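Local coordinates for protein sortase B (Listeria monocytogenes serovar 1/2a, PDB 5JCV) that cleaves the C-terminal sorting signal of surface proteins and, through a thioester intermediate, attaches them covalently to the cell wall, at residues 110-124 / 174-183. Numbering follows the deposited sequence.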
loop_
_atom_site.group_PDB
_atom_site.type_symbol
_atom_site.label_atom_id
_atom_site.label_comp_id
_atom_site.label_asym_id
_atom_site.label_seq_id
_atom_site.Cartn_x
_atom_site.Cartn_y
_atom_site.Cartn_z
ATOM N N VAL A 110 17.096 2.802 -6.549
ATOM C CA VAL A 110 17.133 3.034 -7.971
ATOM C C VAL A 110 18.495 3.565 -8.354
ATOM O O VAL A 110 18.997 4.489 -7.719
ATOM C CB VAL A 110 16.068 4.068 -8.364
ATOM C CG1 VAL A 110 16.072 4.247 -9.872
ATOM C CG2 VAL A 110 14.674 3.632 -7.893
ATOM N N GLU A 111 19.050 3.000 -9.416
ATOM C CA GLU A 111 20.365 3.326 -9.913
ATOM C C GLU A 111 20.259 4.247 -11.142
ATOM O O GLU A 111 19.909 3.809 -12.260
ATOM C CB GLU A 111 21.079 2.018 -10.295
ATOM C CG GLU A 111 22.558 2.030 -10.022
ATOM C CD GLU A 111 23.304 0.766 -10.464
ATOM O OE1 GLU A 111 22.702 -0.338 -10.620
ATOM O OE2 GLU A 111 24.547 0.903 -10.636
ATOM N N ILE A 112 20.594 5.515 -10.947
ATOM C CA ILE A 112 20.464 6.513 -11.996
ATOM C C ILE A 112 21.422 6.248 -13.163
ATOM O O ILE A 112 22.619 6.036 -12.973
ATOM C CB ILE A 112 20.740 7.918 -11.428
ATOM C CG1 ILE A 112 19.621 8.323 -10.468
ATOM C CG2 ILE A 112 20.851 8.938 -12.552
ATOM C CD1 ILE A 112 20.042 9.376 -9.457
ATOM N N PHE A 113 20.884 6.278 -14.371
ATOM C CA PHE A 113 21.670 6.081 -15.576
ATOM C C PHE A 113 21.528 7.196 -16.642
ATOM O O PHE A 113 22.340 7.259 -17.570
ATOM C CB PHE A 113 21.331 4.735 -16.183
ATOM C CG PHE A 113 19.973 4.676 -16.831
ATOM C CD1 PHE A 113 19.818 4.990 -18.167
ATOM C CD2 PHE A 113 18.868 4.261 -16.121
ATOM C CE1 PHE A 113 18.576 4.937 -18.763
ATOM C CE2 PHE A 113 17.630 4.196 -16.718
ATOM C CZ PHE A 113 17.486 4.538 -18.037
ATOM N N ALA A 114 20.534 8.077 -16.503
ATOM C CA ALA A 114 20.335 9.200 -17.454
ATOM C C ALA A 114 19.777 10.420 -16.768
ATOM O O ALA A 114 18.862 10.344 -15.957
ATOM C CB ALA A 114 19.394 8.800 -18.586
ATOM N N VAL A 115 20.312 11.555 -17.156
ATOM C CA VAL A 115 19.968 12.864 -16.578
ATOM C C VAL A 115 19.918 13.885 -17.732
ATOM O O VAL A 115 20.868 13.989 -18.483
ATOM C CB VAL A 115 21.062 13.261 -15.579
ATOM C CG1 VAL A 115 20.944 14.702 -15.163
ATOM C CG2 VAL A 115 21.074 12.324 -14.384
ATOM N N TYR A 116 18.823 14.624 -17.886
ATOM C CA TYR A 116 18.786 15.692 -18.904
ATOM C C TYR A 116 17.659 16.656 -18.647
ATOM O O TYR A 116 16.747 16.371 -17.853
ATOM C CB TYR A 116 18.643 15.111 -20.324
ATOM C CG TYR A 116 17.591 14.041 -20.448
ATOM C CD1 TYR A 116 16.292 14.368 -20.772
ATOM C CD2 TYR A 116 17.897 12.684 -20.192
ATOM C CE1 TYR A 116 15.311 13.381 -20.878
ATOM C CE2 TYR A 116 16.932 11.698 -20.277
ATOM C CZ TYR A 116 15.638 12.067 -20.610
ATOM O OH TYR A 116 14.677 11.132 -20.715
ATOM N N GLU A 117 17.733 17.795 -19.319
ATOM C CA GLU A 117 16.625 18.732 -19.403
ATOM C C GLU A 117 16.050 18.549 -20.762
ATOM O O GLU A 117 16.778 18.249 -21.730
ATOM C CB GLU A 117 17.091 20.179 -19.351
ATOM C CG GLU A 117 17.613 20.629 -18.013
ATOM C CD GLU A 117 18.233 22.025 -18.090
ATOM O OE1 GLU A 117 19.363 22.186 -18.665
ATOM O OE2 GLU A 117 17.576 22.937 -17.553
ATOM N N THR A 118 14.770 18.843 -20.870
ATOM C CA THR A 118 14.134 18.829 -22.169
ATOM C C THR A 118 12.953 19.785 -22.189
ATOM O O THR A 118 12.155 19.813 -21.231
ATOM C CB THR A 118 13.607 17.428 -22.467
ATOM O OG1 THR A 118 12.993 17.419 -23.766
ATOM C CG2 THR A 118 12.597 17.015 -21.381
ATOM N N THR A 119 12.843 20.524 -23.296
ATOM C CA THR A 119 11.812 21.565 -23.518
ATOM C C THR A 119 10.659 21.094 -24.460
ATOM O O THR A 119 9.487 21.377 -24.198
ATOM C CB THR A 119 12.490 22.836 -24.100
ATOM O OG1 THR A 119 13.532 22.441 -25.006
ATOM C CG2 THR A 119 13.154 23.666 -23.023
ATOM N N THR A 120 10.998 20.376 -25.539
ATOM C CA THR A 120 10.017 19.973 -26.577
ATOM C C THR A 120 10.080 18.485 -27.026
ATOM O O THR A 120 9.248 18.001 -27.787
ATOM C CB THR A 120 10.201 20.849 -27.851
ATOM O OG1 THR A 120 11.519 20.668 -28.403
ATOM C CG2 THR A 120 9.950 22.323 -27.538
ATOM N N ASP A 121 11.101 17.772 -26.610
ATOM C CA ASP A 121 11.242 16.387 -26.990
ATOM C C ASP A 121 10.841 15.531 -25.793
ATOM O O ASP A 121 11.633 15.359 -24.847
ATOM C CB ASP A 121 12.672 16.130 -27.352
ATOM C CG ASP A 121 12.930 14.692 -27.664
ATOM O OD1 ASP A 121 14.134 14.389 -27.808
ATOM O OD2 ASP A 121 11.954 13.897 -27.764
ATOM N N PHE A 122 9.603 15.050 -25.828
ATOM C CA PHE A 122 8.974 14.354 -24.701
ATOM C C PHE A 122 8.872 12.842 -24.959
ATOM O O PHE A 122 8.041 12.148 -24.391
ATOM C CB PHE A 122 7.563 14.945 -24.416
ATOM C CG PHE A 122 7.558 16.319 -23.746
ATOM C CD1 PHE A 122 8.708 16.899 -23.201
ATOM C CD2 PHE A 122 6.366 17.024 -23.650
ATOM C CE1 PHE A 122 8.663 18.153 -22.581
ATOM C CE2 PHE A 122 6.319 18.270 -23.040
ATOM C CZ PHE A 122 7.468 18.828 -22.494
ATOM N N TYR A 123 9.728 12.342 -25.829
ATOM C CA TYR A 123 9.803 10.940 -26.113
ATOM C C TYR A 123 9.844 10.089 -24.810
ATOM O O TYR A 123 9.215 9.026 -24.698
ATOM C CB TYR A 123 11.051 10.728 -26.947
ATOM C CG TYR A 123 11.218 9.330 -27.401
ATOM C CD1 TYR A 123 10.552 8.872 -28.542
ATOM C CD2 TYR A 123 12.018 8.433 -26.695
ATOM C CE1 TYR A 123 10.685 7.573 -28.984
ATOM C CE2 TYR A 123 12.155 7.123 -27.135
ATOM C CZ TYR A 123 11.485 6.711 -28.287
ATOM O OH TYR A 123 11.596 5.430 -28.754
ATOM N N TYR A 124 10.570 10.583 -23.815
ATOM C CA TYR A 124 10.761 9.891 -22.548
ATOM C C TYR A 124 9.481 9.530 -21.802
ATOM O O TYR A 124 9.533 8.704 -20.875
ATOM C CB TYR A 124 11.642 10.744 -21.611
ATOM C CG TYR A 124 10.931 11.862 -20.879
ATOM C CD1 TYR A 124 10.386 11.640 -19.632
ATOM C CD2 TYR A 124 10.804 13.126 -21.425
ATOM C CE1 TYR A 124 9.756 12.645 -18.931
ATOM C CE2 TYR A 124 10.182 14.154 -20.725
ATOM C CZ TYR A 124 9.648 13.900 -19.480
ATOM O OH TYR A 124 8.991 14.860 -18.733
ATOM N N LYS A 174 11.622 26.826 -18.124
ATOM C CA LYS A 174 11.185 26.481 -19.473
ATOM C C LYS A 174 11.192 24.925 -19.702
ATOM O O LYS A 174 10.156 24.305 -19.975
ATOM C CB LYS A 174 12.094 27.213 -20.492
ATOM C CG LYS A 174 11.375 27.802 -21.708
ATOM C CD LYS A 174 10.583 26.757 -22.495
ATOM C CE LYS A 174 10.297 27.221 -23.925
ATOM N NZ LYS A 174 9.257 26.401 -24.634
ATOM N N GLY A 175 12.373 24.312 -19.607
ATOM C CA GLY A 175 12.508 22.869 -19.763
ATOM C C GLY A 175 12.132 22.110 -18.487
ATOM O O GLY A 175 12.254 22.632 -17.381
ATOM N N ARG A 176 11.632 20.892 -18.654
ATOM C CA ARG A 176 11.540 19.939 -17.570
ATOM C C ARG A 176 12.911 19.354 -17.265
ATOM O O ARG A 176 13.758 19.256 -18.139
ATOM C CB ARG A 176 10.635 18.801 -17.950
ATOM C CG ARG A 176 9.219 19.250 -18.263
ATOM C CD ARG A 176 8.458 18.018 -18.708
ATOM N NE ARG A 176 7.055 18.317 -18.923
ATOM C CZ ARG A 176 6.139 17.408 -19.240
ATOM N NH1 ARG A 176 6.468 16.124 -19.392
ATOM N NH2 ARG A 176 4.893 17.804 -19.420
HETATM N N MSE A 177 13.099 18.973 -16.012
HETATM C CA MSE A 177 14.273 18.245 -15.579
HETATM C C MSE A 177 13.863 16.791 -15.438
HETATM O O MSE A 177 12.782 16.481 -14.964
HETATM C CB MSE A 177 14.723 18.901 -14.277
HETATM C CG MSE A 177 15.944 18.217 -13.734
HETATM SE SE MSE A 177 17.449 18.743 -14.884
HETATM C CE MSE A 177 18.403 17.084 -14.622
ATOM N N VAL A 178 14.716 15.888 -15.884
ATOM C CA VAL A 178 14.365 14.472 -15.932
ATOM C C VAL A 178 15.523 13.640 -15.412
ATOM O O VAL A 178 16.648 13.856 -15.801
ATOM C CB VAL A 178 14.039 14.001 -17.354
ATOM C CG1 VAL A 178 13.691 12.510 -17.332
ATOM C CG2 VAL A 178 12.892 14.793 -17.927
ATOM N N ILE A 179 15.216 12.690 -14.551
ATOM C CA ILE A 179 16.190 11.738 -14.024
ATOM C C ILE A 179 15.590 10.379 -14.278
ATOM O O ILE A 179 14.416 10.167 -13.991
ATOM C CB ILE A 179 16.320 11.910 -12.499
ATOM C CG1 ILE A 179 16.738 13.340 -12.197
ATOM C CG2 ILE A 179 17.298 10.943 -11.882
ATOM C CD1 ILE A 179 18.099 13.684 -12.725
ATOM N N GLN A 180 16.366 9.483 -14.863
ATOM C CA GLN A 180 15.927 8.128 -15.043
ATOM C C GLN A 180 16.888 7.074 -14.442
ATOM O O GLN A 180 18.115 7.188 -14.525
ATOM C CB GLN A 180 15.724 7.890 -16.513
ATOM C CG GLN A 180 14.706 8.825 -17.103
ATOM C CD GLN A 180 14.491 8.518 -18.539
ATOM O OE1 GLN A 180 15.389 8.738 -19.340
ATOM N NE2 GLN A 180 13.313 7.968 -18.882
ATOM N N GLY A 181 16.309 6.072 -13.799
ATOM C CA GLY A 181 17.099 5.119 -13.082
ATOM C C GLY A 181 16.596 3.700 -13.278
ATOM O O GLY A 181 15.423 3.494 -13.567
ATOM N N LYS A 182 17.501 2.741 -13.105
ATOM C CA LYS A 182 17.196 1.314 -13.209
ATOM C C LYS A 182 16.597 0.771 -11.905
ATOM O O LYS A 182 17.147 0.991 -10.844
ATOM C CB LYS A 182 18.499 0.562 -13.527
ATOM C CG LYS A 182 18.400 -0.956 -13.615
ATOM C CD LYS A 182 19.778 -1.597 -13.592
ATOM C CE LYS A 182 20.438 -1.516 -14.959
ATOM N NZ LYS A 182 21.806 -2.111 -14.935
ATOM N N LEU A 183 15.465 0.082 -11.987
ATOM C CA LEU A 183 14.955 -0.685 -10.841
ATOM C C LEU A 183 15.824 -1.877 -10.533
ATOM O O LEU A 183 16.449 -2.487 -11.392
ATOM C CB LEU A 183 13.541 -1.217 -11.065
ATOM C CG LEU A 183 12.415 -0.216 -10.832
ATOM C CD1 LEU A 183 11.098 -0.980 -10.718
ATOM C CD2 LEU A 183 12.674 0.614 -9.581
ATOM O OXT LEU A 183 15.892 -2.236 -9.379
#
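Between strands 160-165 and 98-102 of the sortase beta-barrel fold, strands 110-118 and 176-182 pair antiparallel, their register shifted by one residue at a classic beta bulge. There Gln180 O accepts from both Phe113 N (2.9 Å) and Ala114 N (3.2 Å). Gly181, with no side chain, lets Val110 CG1 come to a tight 3.5 Å from its CA. On the face carrying Ile112, Val115, Met177 and Ile179, branched Val115 and Ile179 fill the apolar layer, Val115 CG1 and CG2 against Ile179 CD1, and CG1 also meets the CE of selenomethionine Met177. On the other face, Val178 meets two tyrosine rings with different atoms: CB over Tyr116, CG2 over Tyr124, 3.9 Å from the ring centroid. Tyr116 OH donates to Gln180 OE1 (2.9 Å) from well above the amide plane, away from the lone pairs, while NE2 bonds Tyr138 OH and Thr162 OG1, so both ends of this buried amide have polar partners. With chi2 177° and chi3 175° the Arg176 chain runs straight out, laying its guanidinium on a face of Phe122; NH1 donates in plane to Tyr124 OH (2.9 Å), which also bonds Ser164. Stacking and hydrogen bonding thus orient the guanidinium, tying the loop and 3-10 segment after strand 110-118 to strand 176-182, and its charge probably polarises the Tyr124 hydroxyl.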